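Local atomic coordinates of geranyltranstransferase (Staphylococcus aureus, PDB entry 1RTR), a protein that catalyses, as a farnesyl pyrophosphate synthase, the head-to-tail condensation of isoprenoid diphosphates that probably yields farnesyl diphosphate for isoprenoid biosynthesis. Residues Ser142-His147 and Thr178-Thr183; Leu203-Tyr208 and Val266-Gln271; Leu210-Gln215 and Thr259-Ala264. All blocks are in the same frame, centred on the assembly; numbering follows the deposited sequence.

Contact 1 of 3, residues Ser142-His147 and Thr178-Thr183; sequences SIASGH and TGALLT
The flat groups where A144 meets A180 are backbone carbonyls, and the two methyls approach them differently. A144 CB lies over the face of the A180 carbonyl at its oxygen, 3.6 Å from A180 O, whereas A180 CB meets A144 O at 3.3 Å from close to the plane of that carbonyl, not over its face. In this close helix-to-helix contact of the all-alpha isoprenoid synthase fold, two alanines leave little bulk between the backbones, so the CA atoms of A144 and A180 come within 4.9 Å, with the methyls CB to CB at 4.1 Å. No hydrogen bond crosses; the polar backbone of A144 is hydrogen-bonded to the backbone of M150, beyond the end of helix 131-145 at G146. The other partner lies just after the start of helix 179-193. T178, next to that start, probably belongs to the Lys-Thr motif that borders the diphosphate pocket in relatives. Around the pair, L181 also packs on L71 and I74 of helix 65-83, and S145 on T117 of the second subunit. L181 has CG anti to its carbonyl carbon (chi1 -67°), which leaves the CD2 branch to reach S145. The hydroxyl of S145 is spent on L141 O of its own helix, and its contact with the leucine is van der Waals: S145 OG to L181 CD2, 3.9 Å.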
loop_
_atom_site.group_PDB
_atom_site.type_symbol
_atom_site.label_atom_id
_atom_site.label_comp_id
_atom_site.label_asym_id
_atom_site.label_seq_id
_atom_site.Cartn_x
_atom_site.Cartn_y
_atom_site.Cartn_z
ATOM N N SER A 142 -2.209 -8.206 0.499
ATOM C CA SER A 142 -0.900 -7.711 0.086
ATOM C C SER A 142 -0.271 -8.572 -1.016
ATOM O O SER A 142 0.352 -8.033 -1.935
ATOM C CB SER A 142 0.041 -7.564 1.281
ATOM O OG SER A 142 0.262 -8.815 1.907
ATOM N N ILE A 143 -0.430 -9.894 -0.915
ATOM C CA ILE A 143 -0.039 -10.810 -1.989
ATOM C C ILE A 143 -0.891 -10.610 -3.257
ATOM O O ILE A 143 -0.359 -10.592 -4.360
ATOM C CB ILE A 143 -0.082 -12.307 -1.518
ATOM C CG1 ILE A 143 0.945 -12.578 -0.404
ATOM C CG2 ILE A 143 0.190 -13.258 -2.677
ATOM C CD1 ILE A 143 0.651 -13.854 0.397
ATOM N N ALA A 144 -2.204 -10.460 -3.100
ATOM C CA ALA A 144 -3.092 -10.257 -4.251
ATOM C C ALA A 144 -2.761 -8.980 -5.027
ATOM O O ALA A 144 -2.910 -8.936 -6.261
ATOM C CB ALA A 144 -4.569 -10.252 -3.815
ATOM N N SER A 145 -2.314 -7.950 -4.307
ATOM C CA SER A 145 -2.159 -6.618 -4.872
ATOM C C SER A 145 -0.734 -6.347 -5.329
ATOM O O SER A 145 -0.505 -5.479 -6.157
ATOM C CB SER A 145 -2.594 -5.545 -3.858
ATOM O OG SER A 145 -3.943 -5.737 -3.421
ATOM N N GLY A 146 0.223 -7.103 -4.806
ATOM C CA GLY A 146 1.615 -6.763 -4.989
ATOM C C GLY A 146 2.278 -7.206 -6.273
ATOM O O GLY A 146 1.622 -7.454 -7.292
ATOM N N HIS A 147 3.599 -7.317 -6.211
ATOM C CA HIS A 147 4.401 -7.570 -7.397
ATOM C C HIS A 147 4.073 -8.889 -8.091
ATOM O O HIS A 147 4.233 -8.977 -9.295
ATOM C CB HIS A 147 5.896 -7.406 -7.120
ATOM C CG HIS A 147 6.480 -8.473 -6.254
ATOM N ND1 HIS A 147 7.465 -9.325 -6.695
ATOM C CD2 HIS A 147 6.239 -8.810 -4.967
ATOM C CE1 HIS A 147 7.803 -10.149 -5.719
ATOM N NE2 HIS A 147 7.070 -9.859 -4.661
ATOM N N THR A 178 -6.216 -8.940 -12.957
ATOM C CA THR A 178 -7.657 -8.892 -12.696
ATOM C C THR A 178 -8.105 -9.929 -11.664
ATOM O O THR A 178 -8.847 -9.605 -10.738
ATOM C CB THR A 178 -8.453 -9.058 -14.032
ATOM O OG1 THR A 178 -8.184 -7.939 -14.893
ATOM C CG2 THR A 178 -9.947 -8.949 -13.815
ATOM N N GLY A 179 -7.638 -11.167 -11.807
ATOM C CA GLY A 179 -8.138 -12.259 -10.993
ATOM C C GLY A 179 -7.733 -12.285 -9.529
ATOM O O GLY A 179 -8.429 -12.883 -8.699
ATOM N N ALA A 180 -6.610 -11.666 -9.188
ATOM C CA ALA A 180 -6.106 -11.808 -7.822
ATOM C C ALA A 180 -7.016 -11.098 -6.800
ATOM O O ALA A 180 -7.261 -11.628 -5.708
ATOM C CB ALA A 180 -4.650 -11.364 -7.718
ATOM N N LEU A 181 -7.540 -9.926 -7.173
ATOM C CA LEU A 181 -8.546 -9.238 -6.355
ATOM C C LEU A 181 -9.828 -10.057 -6.216
ATOM O O LEU A 181 -10.386 -10.179 -5.100
ATOM C CB LEU A 181 -8.868 -7.857 -6.917
ATOM C CG LEU A 181 -7.754 -6.794 -6.865
ATOM C CD1 LEU A 181 -8.352 -5.414 -7.069
ATOM C CD2 LEU A 181 -6.974 -6.850 -5.553
ATOM N N LEU A 182 -10.285 -10.636 -7.336
ATOM C CA LEU A 182 -11.478 -11.479 -7.303
ATOM C C LEU A 182 -11.289 -12.645 -6.339
ATOM O O LEU A 182 -12.154 -12.919 -5.503
ATOM C CB LEU A 182 -11.897 -11.951 -8.707
ATOM C CG LEU A 182 -12.523 -10.829 -9.541
ATOM C CD1 LEU A 182 -12.784 -11.278 -10.951
ATOM C CD2 LEU A 182 -13.803 -10.302 -8.921
ATOM N N THR A 183 -10.147 -13.308 -6.437
ATOM C CA THR A 183 -9.830 -14.405 -5.542
ATOM C C THR A 183 -9.677 -13.923 -4.105
ATOM O O THR A 183 -10.004 -14.660 -3.164
ATOM C CB THR A 183 -8.542 -15.129 -6.034
ATOM O OG1 THR A 183 -8.803 -15.705 -7.317
ATOM C CG2 THR A 183 -8.211 -16.340 -5.170
#

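Contact 2 of 3, residues Leu203-Tyr208 and Val266-Gln271; sequences LESYSY and VDELTQ
An antiparallel helix pair of the all-alpha isoprenoid synthase fold brings Y206 and S205 against L269 and E268, the short segments crossing at -163° with their axes 8.5 Å apart at closest. Y206 is the centre of the apolar half. L269 CD2 sits over one face of its ring as a CH-pi contact, 4.0 Å from the centroid and 27° off the normal, while L203 O of the tyrosine's own helix lies in plane at the ring edge. The methyl is displaced from the ring centre toward Y206 CD2, and the other branch reaches the same flank, with L269 CD1 3.7 Å from Y206 CE2. Y206 has CG anti to its backbone N (chi1 160°), a setting that carries the ring beside the leucine and its hydroxyl on to a hydrogen bond with L281 O. Closer to the backbones, Y206 CB and E268 CB meet at 4.1 Å. E268 bends at its second torsion and lays its aliphatic part along the serine: E268 CG is 3.6 Å from S205 CB, and OE1 comes as near to the same carbon. No hydrogen bond joins the segments. Two further helices pack on the pair: 279-289 on Y206, V266 and L269, and 179-193 through V186, on which L203 and S207 of helix 197-227 rest.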
loop_
_atom_site.group_PDB
_atom_site.type_symbol
_atom_site.label_atom_id
_atom_site.label_comp_id
_atom_site.label_asym_id
_atom_site.label_seq_id
_atom_site.Cartn_x
_atom_site.Cartn_y
_atom_site.Cartn_z
ATOM N N LEU A 203 -13.811 -23.025 -3.433
ATOM C CA LEU A 203 -14.099 -21.601 -3.579
ATOM C C LEU A 203 -12.982 -20.937 -4.354
ATOM O O LEU A 203 -13.222 -20.047 -5.173
ATOM C CB LEU A 203 -14.307 -20.950 -2.213
ATOM C CG LEU A 203 -15.679 -21.229 -1.585
ATOM C CD1 LEU A 203 -15.641 -20.995 -0.082
ATOM C CD2 LEU A 203 -16.761 -20.382 -2.259
ATOM N N GLU A 204 -11.765 -21.416 -4.107
ATOM C CA GLU A 204 -10.577 -21.004 -4.851
ATOM C C GLU A 204 -10.691 -21.217 -6.362
ATOM O O GLU A 204 -10.668 -20.233 -7.116
ATOM C CB GLU A 204 -9.336 -21.707 -4.310
ATOM C CG GLU A 204 -8.453 -20.829 -3.460
ATOM C CD GLU A 204 -7.090 -20.594 -4.080
ATOM O OE1 GLU A 204 -7.057 -20.027 -5.215
ATOM O OE2 GLU A 204 -6.065 -20.978 -3.426
ATOM N N SER A 205 -10.829 -22.472 -6.805
ATOM C CA SER A 205 -11.044 -22.733 -8.236
ATOM C C SER A 205 -12.207 -21.936 -8.756
ATOM O O SER A 205 -12.121 -21.333 -9.836
ATOM C CB SER A 205 -11.298 -24.206 -8.553
ATOM O OG SER A 205 -10.426 -25.042 -7.838
ATOM N N TYR A 206 -13.297 -21.919 -7.998
ATOM C CA TYR A 206 -14.444 -21.144 -8.430
ATOM C C TYR A 206 -13.994 -19.733 -8.754
ATOM O O TYR A 206 -14.302 -19.224 -9.832
ATOM C CB TYR A 206 -15.564 -21.147 -7.382
ATOM C CG TYR A 206 -16.545 -19.994 -7.548
ATOM C CD1 TYR A 206 -16.391 -18.807 -6.825
ATOM C CD2 TYR A 206 -17.605 -20.083 -8.444
ATOM C CE1 TYR A 206 -17.292 -17.745 -6.981
ATOM C CE2 TYR A 206 -18.502 -19.030 -8.611
ATOM C CZ TYR A 206 -18.346 -17.873 -7.871
ATOM O OH TYR A 206 -19.228 -16.840 -8.042
ATOM N N SER A 207 -13.245 -19.105 -7.841
ATOM C CA SER A 207 -12.853 -17.697 -8.015
ATOM C C SER A 207 -11.915 -17.492 -9.192
ATOM O O SER A 207 -12.040 -16.508 -9.932
ATOM C CB SER A 207 -12.241 -17.126 -6.734
ATOM O OG SER A 207 -10.891 -17.530 -6.592
ATOM N N TYR A 208 -10.984 -18.429 -9.369
ATOM C CA TYR A 208 -10.092 -18.398 -10.525
ATOM C C TYR A 208 -10.859 -18.419 -11.847
ATOM O O TYR A 208 -10.634 -17.562 -12.712
ATOM C CB TYR A 208 -9.081 -19.549 -10.488
ATOM C CG TYR A 208 -8.373 -19.717 -11.809
ATOM C CD1 TYR A 208 -8.780 -20.702 -12.721
ATOM C CD2 TYR A 208 -7.311 -18.882 -12.164
ATOM C CE1 TYR A 208 -8.136 -20.860 -13.942
ATOM C CE2 TYR A 208 -6.662 -19.024 -13.394
ATOM C CZ TYR A 208 -7.081 -20.018 -14.277
ATOM O OH TYR A 208 -6.452 -20.176 -15.489
ATOM N N VAL A 266 -19.321 -23.145 -12.402
ATOM C CA VAL A 266 -20.579 -23.833 -12.063
ATOM C C VAL A 266 -20.320 -25.232 -11.502
ATOM O O VAL A 266 -20.953 -25.641 -10.533
ATOM C CB VAL A 266 -21.543 -23.899 -13.290
ATOM C CG1 VAL A 266 -22.775 -24.772 -13.014
ATOM C CG2 VAL A 266 -21.986 -22.518 -13.697
ATOM N N ASP A 267 -19.377 -25.951 -12.100
ATOM C CA ASP A 267 -18.981 -27.267 -11.614
ATOM C C ASP A 267 -18.561 -27.141 -10.166
ATOM O O ASP A 267 -19.089 -27.828 -9.311
ATOM C CB ASP A 267 -17.834 -27.834 -12.459
ATOM C CG ASP A 267 -17.704 -29.343 -12.347
ATOM O OD1 ASP A 267 -16.720 -29.906 -12.880
ATOM O OD2 ASP A 267 -18.538 -30.053 -11.758
ATOM N N GLU A 268 -17.639 -26.218 -9.899
ATOM C CA GLU A 268 -17.018 -26.060 -8.575
ATOM C C GLU A 268 -18.007 -25.757 -7.440
ATOM O O GLU A 268 -17.881 -26.287 -6.334
ATOM C CB GLU A 268 -15.903 -25.007 -8.628
ATOM C CG GLU A 268 -14.574 -25.543 -9.145
ATOM C CD GLU A 268 -14.005 -26.677 -8.301
ATOM O OE1 GLU A 268 -13.007 -27.315 -8.735
ATOM O OE2 GLU A 268 -14.555 -26.931 -7.197
ATOM N N LEU A 269 -18.991 -24.918 -7.740
ATOM C CA LEU A 269 -20.094 -24.664 -6.827
ATOM C C LEU A 269 -20.862 -25.930 -6.443
ATOM O O LEU A 269 -21.146 -26.127 -5.256
ATOM C CB LEU A 269 -21.032 -23.600 -7.397
ATOM C CG LEU A 269 -20.417 -22.203 -7.539
ATOM C CD1 LEU A 269 -21.412 -21.240 -8.143
ATOM C CD2 LEU A 269 -19.877 -21.665 -6.210
ATOM N N THR A 270 -21.173 -26.799 -7.414
ATOM C CA THR A 270 -21.898 -28.049 -7.113
ATOM C C THR A 270 -21.112 -29.009 -6.222
ATOM O O THR A 270 -21.669 -29.981 -5.710
ATOM C CB THR A 270 -22.391 -28.808 -8.395
ATOM O OG1 THR A 270 -21.302 -29.535 -8.983
ATOM C CG2 THR A 270 -22.873 -27.856 -9.499
ATOM N N GLN A 271 -19.825 -28.750 -6.031
ATOM C CA GLN A 271 -19.030 -29.587 -5.136
ATOM C C GLN A 271 -18.941 -29.034 -3.712
ATOM O O GLN A 271 -18.389 -29.688 -2.819
ATOM C CB GLN A 271 -17.637 -29.844 -5.726
ATOM C CG GLN A 271 -17.493 -31.188 -6.444
ATOM C CD GLN A 271 -18.683 -31.512 -7.346
ATOM O OE1 GLN A 271 -18.904 -30.840 -8.360
ATOM N NE2 GLN A 271 -19.458 -32.533 -6.972
#

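Contact 3 of 3, residues Leu210-Gln215 and Thr259-Ala264; sequences LGMMFQ and TYHRDA
H261 reaches from helix 245-270 to M212 and M213, and each part of its side chain finds a partner. Its CB packs on M213, with H261 CB 3.7 Å from M213 CG. The imidazole beyond is sandwiched: M212 CB lies over the centre of one face in a CH-pi contact, 3.5 Å from the centroid and 11° off the normal, and Y260 CD2 of its own helix is centred over the opposite face. H261 ND1 is hydrogen-bonded to ND1 of H209, which helps fix the rotation of the imidazole; at the far end H261 CE1 also meets M212 CG at 3.9 Å. In M213 the extended chi2 (-178°) brings SD within 3.7 Å of R262 CA, and the bend about CG-SD sets CE 4.0 Å from R262 CB. R262 NE is salt-bridged to D263 OD2 at 3.1 Å, and its NH2 forms a second salt bridge with D286. The two helices run antiparallel, and helix 279-289 packs on M213 through F288 and Y289, while M212 packs on E171 and K175 of helix 167-177.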
loop_
_atom_site.group_PDB
_atom_site.type_symbol
_atom_site.label_atom_id
_atom_site.label_comp_id
_atom_site.label_asym_id
_atom_site.label_seq_id
_atom_site.Cartn_x
_atom_site.Cartn_y
_atom_site.Cartn_z
ATOM N N LEU A 210 -14.104 -17.877 -12.373
ATOM C CA LEU A 210 -14.943 -16.681 -12.436
ATOM C C LEU A 210 -14.133 -15.490 -12.949
ATOM O O LEU A 210 -14.624 -14.706 -13.763
ATOM C CB LEU A 210 -15.553 -16.369 -11.070
ATOM C CG LEU A 210 -16.450 -15.131 -11.008
ATOM C CD1 LEU A 210 -17.772 -15.437 -11.702
ATOM C CD2 LEU A 210 -16.673 -14.707 -9.561
ATOM N N GLY A 211 -12.889 -15.378 -12.484
ATOM C CA GLY A 211 -12.003 -14.303 -12.894
ATOM C C GLY A 211 -11.642 -14.318 -14.363
ATOM O O GLY A 211 -11.640 -13.270 -15.015
ATOM N N MET A 212 -11.325 -15.499 -14.886
ATOM C CA MET A 212 -11.009 -15.639 -16.307
ATOM C C MET A 212 -12.225 -15.326 -17.197
ATOM O O MET A 212 -12.068 -14.743 -18.269
ATOM C CB MET A 212 -10.403 -17.015 -16.612
ATOM C CG MET A 212 -9.107 -17.343 -15.809
ATOM S SD MET A 212 -7.735 -16.078 -15.836
ATOM C CE MET A 212 -7.427 -15.960 -17.549
ATOM N N MET A 213 -13.433 -15.663 -16.738
ATOM C CA MET A 213 -14.661 -15.292 -17.467
ATOM C C MET A 213 -14.691 -13.815 -17.808
ATOM O O MET A 213 -15.000 -13.435 -18.939
ATOM C CB MET A 213 -15.931 -15.649 -16.681
ATOM C CG MET A 213 -16.155 -17.146 -16.466
ATOM S SD MET A 213 -17.677 -17.467 -15.591
ATOM C CE MET A 213 -18.807 -16.765 -16.779
ATOM N N PHE A 214 -14.345 -12.999 -16.817
ATOM C CA PHE A 214 -14.469 -11.537 -16.853
ATOM C C PHE A 214 -13.956 -10.896 -18.151
ATOM O O PHE A 214 -14.681 -10.166 -18.829
ATOM C CB PHE A 214 -13.723 -10.966 -15.631
ATOM C CG PHE A 214 -14.035 -9.528 -15.321
ATOM C CD1 PHE A 214 -14.532 -9.179 -14.066
ATOM C CD2 PHE A 214 -13.790 -8.516 -16.258
ATOM C CE1 PHE A 214 -14.811 -7.839 -13.754
ATOM C CE2 PHE A 214 -14.072 -7.172 -15.965
ATOM C CZ PHE A 214 -14.581 -6.831 -14.706
ATOM N N GLN A 215 -12.704 -11.178 -18.493
ATOM C CA GLN A 215 -12.046 -10.492 -19.592
ATOM C C GLN A 215 -12.412 -11.083 -20.943
ATOM O O GLN A 215 -12.466 -10.358 -21.949
ATOM C CB GLN A 215 -10.524 -10.489 -19.387
ATOM C CG GLN A 215 -10.042 -9.518 -18.285
ATOM C CD GLN A 215 -10.426 -8.062 -18.561
ATOM O OE1 GLN A 215 -10.374 -7.600 -19.711
ATOM N NE2 GLN A 215 -10.821 -7.345 -17.512
ATOM N N THR A 259 -17.147 -20.419 -22.168
ATOM C CA THR A 259 -18.021 -21.511 -21.741
ATOM C C THR A 259 -17.285 -22.495 -20.856
ATOM O O THR A 259 -17.841 -22.977 -19.877
ATOM C CB THR A 259 -18.648 -22.214 -22.976
ATOM O OG1 THR A 259 -19.507 -21.288 -23.660
ATOM C CG2 THR A 259 -19.588 -23.347 -22.571
ATOM N N TYR A 260 -16.034 -22.791 -21.196
ATOM C CA TYR A 260 -15.220 -23.692 -20.385
ATOM C C TYR A 260 -15.034 -23.174 -18.933
ATOM O O TYR A 260 -15.128 -23.937 -17.969
ATOM C CB TYR A 260 -13.867 -23.942 -21.055
ATOM C CG TYR A 260 -12.813 -24.376 -20.070
ATOM C CD1 TYR A 260 -12.810 -25.673 -19.555
ATOM C CD2 TYR A 260 -11.852 -23.474 -19.608
ATOM C CE1 TYR A 260 -11.854 -26.066 -18.624
ATOM C CE2 TYR A 260 -10.899 -23.858 -18.678
ATOM C CZ TYR A 260 -10.907 -25.152 -18.191
ATOM O OH TYR A 260 -9.964 -25.540 -17.275
ATOM N N HIS A 261 -14.759 -21.883 -18.789
ATOM C CA HIS A 261 -14.625 -21.276 -17.471
ATOM C C HIS A 261 -15.964 -21.210 -16.720
ATOM O O HIS A 261 -16.031 -21.535 -15.522
ATOM C CB HIS A 261 -13.980 -19.895 -17.593
ATOM C CG HIS A 261 -12.519 -19.955 -17.886
ATOM N ND1 HIS A 261 -11.638 -20.666 -17.099
ATOM C CD2 HIS A 261 -11.790 -19.439 -18.901
ATOM C CE1 HIS A 261 -10.422 -20.568 -17.609
ATOM N NE2 HIS A 261 -10.489 -19.830 -18.704
ATOM N N ARG A 262 -17.012 -20.802 -17.445
ATOM C CA ARG A 262 -18.396 -20.856 -16.968
ATOM C C ARG A 262 -18.676 -22.237 -16.397
ATOM O O ARG A 262 -19.131 -22.360 -15.270
ATOM C CB ARG A 262 -19.360 -20.537 -18.124
ATOM C CG ARG A 262 -20.866 -20.479 -17.801
ATOM C CD ARG A 262 -21.445 -21.763 -17.210
ATOM N NE ARG A 262 -22.440 -22.437 -18.053
ATOM C CZ ARG A 262 -23.709 -22.061 -18.176
ATOM N NH1 ARG A 262 -24.525 -22.763 -18.941
ATOM N NH2 ARG A 262 -24.166 -20.986 -17.540
ATOM N N ASP A 263 -18.361 -23.276 -17.163
ATOM C CA ASP A 263 -18.674 -24.638 -16.763
ATOM C C ASP A 263 -17.866 -25.087 -15.570
ATOM O O ASP A 263 -18.374 -25.793 -14.709
ATOM C CB ASP A 263 -18.477 -25.611 -17.932
ATOM C CG ASP A 263 -19.569 -25.498 -18.975
ATOM O OD1 ASP A 263 -19.441 -26.133 -20.045
ATOM O OD2 ASP A 263 -20.595 -24.791 -18.821
ATOM N N ALA A 264 -16.600 -24.688 -15.523
ATOM C CA ALA A 264 -15.714 -25.081 -14.422
ATOM C C ALA A 264 -16.081 -24.347 -13.127
ATOM O O ALA A 264 -15.976 -24.916 -12.044
ATOM C CB ALA A 264 -14.245 -24.857 -14.795
#

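In the fold
Contact 1 is the most central of the three, its centre about 8 Å from that of the chain, and it meets the second subunit; contacts 2 and 3 lie about 17 and 15 Å out, and neither touches the other chain. Those two hold the same helices, 197-227 and 245-270, with contact 3 nested inside the loop that contact 2 closes. Their chemistry differs from the bare alanine fit of contact 1: each sets an aliphatic carbon over a ring. Contacts 1 and 3 are buried, contact 2 only partly so. Contacts 1 and 2 are joined by a probable hydrogen bond between T183 OG1 and S207 OG, and L182 packs on G211 of contact 3.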